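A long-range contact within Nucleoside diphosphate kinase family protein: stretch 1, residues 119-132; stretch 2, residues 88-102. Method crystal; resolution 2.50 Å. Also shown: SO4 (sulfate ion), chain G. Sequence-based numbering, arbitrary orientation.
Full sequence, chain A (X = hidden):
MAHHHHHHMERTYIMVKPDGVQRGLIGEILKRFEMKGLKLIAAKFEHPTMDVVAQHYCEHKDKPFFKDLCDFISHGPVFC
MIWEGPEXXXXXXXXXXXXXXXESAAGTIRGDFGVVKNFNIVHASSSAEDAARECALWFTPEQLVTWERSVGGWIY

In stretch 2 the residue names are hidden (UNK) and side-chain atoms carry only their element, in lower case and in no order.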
# COMPACT_ATOMS: atom_id res chain seq x y z
N PHE A 119 11.03 21.62 -6.31
CA PHE A 119 10.13 20.98 -5.33
C PHE A 119 10.30 19.48 -5.39
O PHE A 119 9.36 18.73 -5.67
CB PHE A 119 8.68 21.40 -5.58
CG PHE A 119 8.43 22.86 -5.35
CD1 PHE A 119 8.59 23.42 -4.08
CD2 PHE A 119 8.02 23.69 -6.40
CE1 PHE A 119 8.34 24.80 -3.85
CE2 PHE A 119 7.76 25.06 -6.19
CZ PHE A 119 7.91 25.61 -4.92
N ASN A 120 11.52 19.03 -5.10
CA ASN A 120 11.85 17.64 -5.29
C ASN A 120 11.88 16.84 -3.99
O ASN A 120 12.63 15.84 -3.86
CB ASN A 120 13.11 17.50 -6.12
CG ASN A 120 14.34 18.06 -5.45
OD1 ASN A 120 14.27 18.75 -4.41
ND2 ASN A 120 15.50 17.76 -6.04
N ILE A 121 11.05 17.30 -3.05
CA ILE A 121 10.58 16.52 -1.91
C ILE A 121 11.61 16.27 -0.80
O ILE A 121 11.30 16.42 0.40
CB ILE A 121 10.04 15.10 -2.31
CG1 ILE A 121 9.13 15.11 -3.56
CG2 ILE A 121 9.41 14.39 -1.08
CD1 ILE A 121 8.00 15.95 -3.45
N VAL A 122 12.82 15.85 -1.19
CA VAL A 122 13.70 15.20 -0.24
C VAL A 122 15.15 15.40 -0.65
O VAL A 122 15.45 15.47 -1.85
CB VAL A 122 13.37 13.67 -0.17
CG1 VAL A 122 13.75 12.99 -1.50
CG2 VAL A 122 14.11 13.01 0.98
N HIS A 123 16.04 15.48 0.33
CA HIS A 123 17.47 15.58 0.06
C HIS A 123 18.13 14.27 0.45
O HIS A 123 17.81 13.71 1.51
CB HIS A 123 18.12 16.75 0.85
CG HIS A 123 19.60 16.58 1.03
ND1 HIS A 123 20.52 17.10 0.15
CD2 HIS A 123 20.32 15.86 1.93
CE1 HIS A 123 21.74 16.73 0.51
NE2 HIS A 123 21.65 15.98 1.59
N ALA A 124 19.06 13.80 -0.36
CA ALA A 124 19.96 12.71 0.07
C ALA A 124 21.38 13.13 -0.11
O ALA A 124 21.68 13.86 -1.02
CB ALA A 124 19.69 11.40 -0.72
N SER A 125 22.28 12.67 0.74
CA SER A 125 23.71 13.05 0.63
C SER A 125 24.23 12.60 -0.72
O SER A 125 23.88 11.51 -1.20
CB SER A 125 24.57 12.40 1.74
OG SER A 125 24.33 13.00 2.98
N SER A 126 25.11 13.41 -1.29
CA SER A 126 25.64 13.15 -2.60
C SER A 126 26.92 12.27 -2.66
O SER A 126 27.16 11.57 -3.65
CB SER A 126 25.94 14.48 -3.25
OG SER A 126 25.64 14.37 -4.60
N SER A 127 27.74 12.35 -1.62
CA SER A 127 29.07 11.75 -1.63
C SER A 127 29.48 11.50 -0.18
O SER A 127 28.84 12.04 0.74
CB SER A 127 30.08 12.72 -2.28
OG SER A 127 30.18 13.93 -1.53
N ALA A 128 30.55 10.72 0.01
CA ALA A 128 31.11 10.46 1.34
C ALA A 128 31.48 11.77 2.07
O ALA A 128 31.17 11.94 3.25
CB ALA A 128 32.33 9.52 1.25
N GLU A 129 32.07 12.70 1.35
CA GLU A 129 32.43 13.98 1.90
C GLU A 129 31.18 14.77 2.29
O GLU A 129 31.12 15.33 3.38
CB GLU A 129 33.33 14.79 0.92
CG GLU A 129 34.10 15.91 1.62
CD GLU A 129 34.62 17.02 0.70
OE1 GLU A 129 35.25 16.72 -0.33
OE2 GLU A 129 34.44 18.23 1.06
N ASP A 130 30.18 14.83 1.42
CA ASP A 130 28.94 15.54 1.79
C ASP A 130 28.24 14.89 2.97
O ASP A 130 27.70 15.59 3.82
CB ASP A 130 27.98 15.63 0.61
CG ASP A 130 28.50 16.51 -0.51
OD1 ASP A 130 29.22 17.48 -0.21
OD2 ASP A 130 28.17 16.24 -1.69
N ALA A 131 28.24 13.56 3.00
CA ALA A 131 27.57 12.81 4.07
C ALA A 131 28.22 13.10 5.42
O ALA A 131 27.52 13.28 6.43
CB ALA A 131 27.61 11.32 3.79
N ALA A 132 29.56 13.15 5.42
CA ALA A 132 30.32 13.34 6.66
C ALA A 132 29.99 14.71 7.26
O ALA A 132 29.82 14.84 8.48
CB ALA A 132 31.81 13.17 6.43
N UNK A 88 25.30 2.95 2.01
CA UNK A 88 24.13 3.73 2.35
C UNK A 88 23.97 4.97 1.45
O UNK A 88 22.87 5.30 1.04
c UNK A 88 24.19 4.13 3.83
N UNK A 89 25.08 5.65 1.13
CA UNK A 89 25.01 6.91 0.41
C UNK A 89 24.44 6.71 -0.99
O UNK A 89 23.52 7.45 -1.40
c UNK A 89 26.38 7.64 0.39
c UNK A 89 26.31 8.88 -0.45
c UNK A 89 28.29 8.16 1.99
c UNK A 89 26.79 8.02 1.82
N UNK A 90 24.94 5.68 -1.69
CA UNK A 90 24.45 5.31 -3.01
C UNK A 90 23.00 4.79 -2.96
O UNK A 90 22.19 5.09 -3.85
c UNK A 90 25.38 4.28 -3.63
c UNK A 90 25.02 3.84 -5.02
c UNK A 90 25.63 2.41 -6.99
c UNK A 90 26.17 3.09 -5.69
n UNK A 90 26.68 2.02 -7.99
N UNK A 91 22.67 4.04 -1.91
CA UNK A 91 21.31 3.55 -1.73
C UNK A 91 20.32 4.70 -1.52
O UNK A 91 19.21 4.67 -2.08
c UNK A 91 21.26 2.56 -0.58
c UNK A 91 22.08 0.28 0.06
c UNK A 91 21.85 1.22 -1.05
c UNK A 91 19.84 2.44 -0.06
N UNK A 92 20.73 5.71 -0.75
CA UNK A 92 19.89 6.88 -0.55
C UNK A 92 19.57 7.57 -1.87
O UNK A 92 18.41 7.94 -2.14
N UNK A 93 20.60 7.72 -2.71
CA UNK A 93 20.48 8.32 -4.04
C UNK A 93 19.57 7.48 -4.88
O UNK A 93 18.67 8.02 -5.52
n UNK A 93 25.93 7.37 -6.66
c UNK A 93 24.14 9.73 -4.46
n UNK A 93 24.55 8.87 -5.57
c UNK A 93 25.68 8.14 -5.61
c UNK A 93 21.84 8.51 -4.71
n UNK A 93 26.56 8.18 -4.61
c UNK A 93 22.60 9.78 -4.24
N UNK A 94 19.74 6.16 -4.85
CA UNK A 94 18.83 5.27 -5.57
C UNK A 94 17.36 5.36 -5.17
O UNK A 94 16.46 5.18 -6.01
n UNK A 94 21.14 2.34 -5.81
c UNK A 94 19.26 3.82 -5.40
o UNK A 94 21.08 4.35 -6.88
c UNK A 94 20.58 3.52 -6.09
N UNK A 95 17.09 5.59 -3.89
CA UNK A 95 15.73 5.56 -3.44
C UNK A 95 15.04 6.87 -3.80
O UNK A 95 13.84 6.89 -4.12
c UNK A 95 16.10 3.97 -1.30
c UNK A 95 15.70 2.72 -2.15
c UNK A 95 15.66 5.30 -1.92
c UNK A 95 15.56 3.87 0.17
N UNK A 96 15.82 7.94 -3.75
CA UNK A 96 15.34 9.29 -3.98
C UNK A 96 15.16 9.59 -5.48
O UNK A 96 14.17 10.20 -5.90
c UNK A 96 16.07 10.31 -1.75
c UNK A 96 16.28 11.67 -3.89
c UNK A 96 16.31 10.28 -3.28
N UNK A 97 16.12 9.15 -6.30
CA UNK A 97 16.08 9.39 -7.75
C UNK A 97 16.99 10.50 -8.22
O UNK A 97 17.83 10.97 -7.47
N UNK A 98 16.83 10.93 -9.47
CA UNK A 98 17.68 12.00 -10.00
C UNK A 98 17.18 13.36 -9.56
O UNK A 98 16.01 13.52 -9.23
c UNK A 98 19.81 10.27 -11.55
c UNK A 98 17.80 11.90 -11.54
c UNK A 98 18.41 10.59 -13.60
c UNK A 98 18.41 10.60 -12.08
N UNK A 99 18.08 14.34 -9.54
CA UNK A 99 17.75 15.71 -9.20
C UNK A 99 16.44 16.21 -9.82
O UNK A 99 15.60 16.77 -9.12
c UNK A 99 18.87 16.70 -9.63
c UNK A 99 18.66 18.08 -9.00
o UNK A 99 20.14 16.18 -9.21
N UNK A 100 16.26 16.04 -11.12
CA UNK A 100 15.01 16.41 -11.74
C UNK A 100 13.94 15.30 -11.69
O UNK A 100 14.14 14.22 -12.23
c UNK A 100 15.26 16.86 -13.17
o UNK A 100 14.01 17.24 -13.74
N UNK A 101 12.81 15.54 -11.02
CA UNK A 101 11.82 14.46 -10.96
C UNK A 101 11.39 13.95 -12.34
O UNK A 101 11.20 12.74 -12.51
c UNK A 101 10.63 15.10 -10.21
c UNK A 101 12.40 16.71 -10.22
c UNK A 101 11.24 16.16 -9.38
N UNK A 102 11.27 14.84 -13.32
CA UNK A 102 10.92 14.46 -14.69
C UNK A 102 11.90 13.42 -15.28
O UNK A 102 11.52 12.67 -16.15
c UNK A 102 10.68 15.70 -15.64
c UNK A 102 11.98 16.33 -16.16
c UNK A 102 9.83 15.30 -16.82
S SO4 G . 19.25 19.20 -2.43
O1 SO4 G . 19.66 17.80 -2.60
O2 SO4 G . 20.24 20.04 -3.07
O3 SO4 G . 19.10 19.68 -1.05
O4 SO4 G . 17.98 19.29 -3.11
O HOH W 1 22.50 9.36 0.04

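Position 88 carries a single side-chain carbon; this CB lies 8.0 Å from Ala131 CB, out of contact with stretch 1. One carbon alone is Ala88. Position 89 has four carbons, forked at the first, with one arm two carbons long; they point toward stretch 1 and touch Ser125, Ala128 and Ala131. This is Ile89: CD1 reaches Ala131 CB at 3.7 Å and Ala128 CA at 3.7 Å, while CG2 lies 3.7 Å from Ser125 O.

Position 90 shows four carbons in a row ending in nitrogen, pointing away from stretch 1: Lys90, extended with all four chi angles t. Position 91 repeats the fork with one two-carbon arm and is Ile91, out of reach of stretch 1.

Position 92 has no side-chain atoms. Its CA comes within 5.9 Å of Ala124 CA, and an ideal CB built here would sit 3.8 Å from Ala124 CB, a normal packing distance, so this contact does not by itself demand glycine; the missing side chain identifies Gly92. Gly92 O is 4.0 Å from Ala124 CB.

At position 93, three carbons lead to a nitrogen and then a carbon bearing two more nitrogens, a guanidinium. CB points sideways, but the chain runs along the loop, touching Ser125 and Ser126. In this residue, Arg93, CD is 3.7 Å from Ser125 O and NH2 3.6 Å from Ser126 O, the latter a contact without a hydrogen bond.

Position 94 has two carbons, the second carrying one oxygen and one nitrogen, and does not touch stretch 1: Asn94. Position 95, four carbons forked at the second, fits Leu95, also out of reach.

Position 96 has one carbon carrying two more, points toward the strand and touches Val122 and Ala124. This is Val96, chi1 t, whose CG2 packs 3.6 Å from Val122 CG1 and 3.9 Å from Ala124 CB.

Position 97 lacks a side chain. Its phi of 103° and psi of -167° would jam a CB against the preceding carbonyl oxygen, so Gly97 suits the turn out of the helix. Position 98, four carbons forked at the second, is Leu98, directed away.

Position 99 has one carbon bearing an oxygen and a carbon, and touches Asn120: Thr99. Its backbone O accepts a hydrogen bond from Asn120 ND2 at 3.2 Å, with an N-H...O angle of 157°. Position 100, one carbon then one oxygen, is Ser100, pointing away. Position 101 has three carbons closing a ring onto its own N and touching Asn120, so it is Pro101; CG lies 4.0 Å from Asn120 CB. Position 102, one carbon carrying two, is Val102, remote from stretch 1.

The contact works as a nearly antiparallel strand-on-helix packing, with axes 8.4 Å apart at closest approach and directions 153° apart. Val122 and Ala124 point toward the helix while His123, between them, points away and donates from ND1 to sulfate O1 at 3.0 Å. Ile89 closes one end against the Ser127-capped helix, and Asn120 ties the other to the loop. Water 1 bridges Ile89 O (2.6 Å) and Ser125 O (2.8 Å), donating to both.

Stretch 2, residues 88-102: AIKIGRNLVGLTSPV
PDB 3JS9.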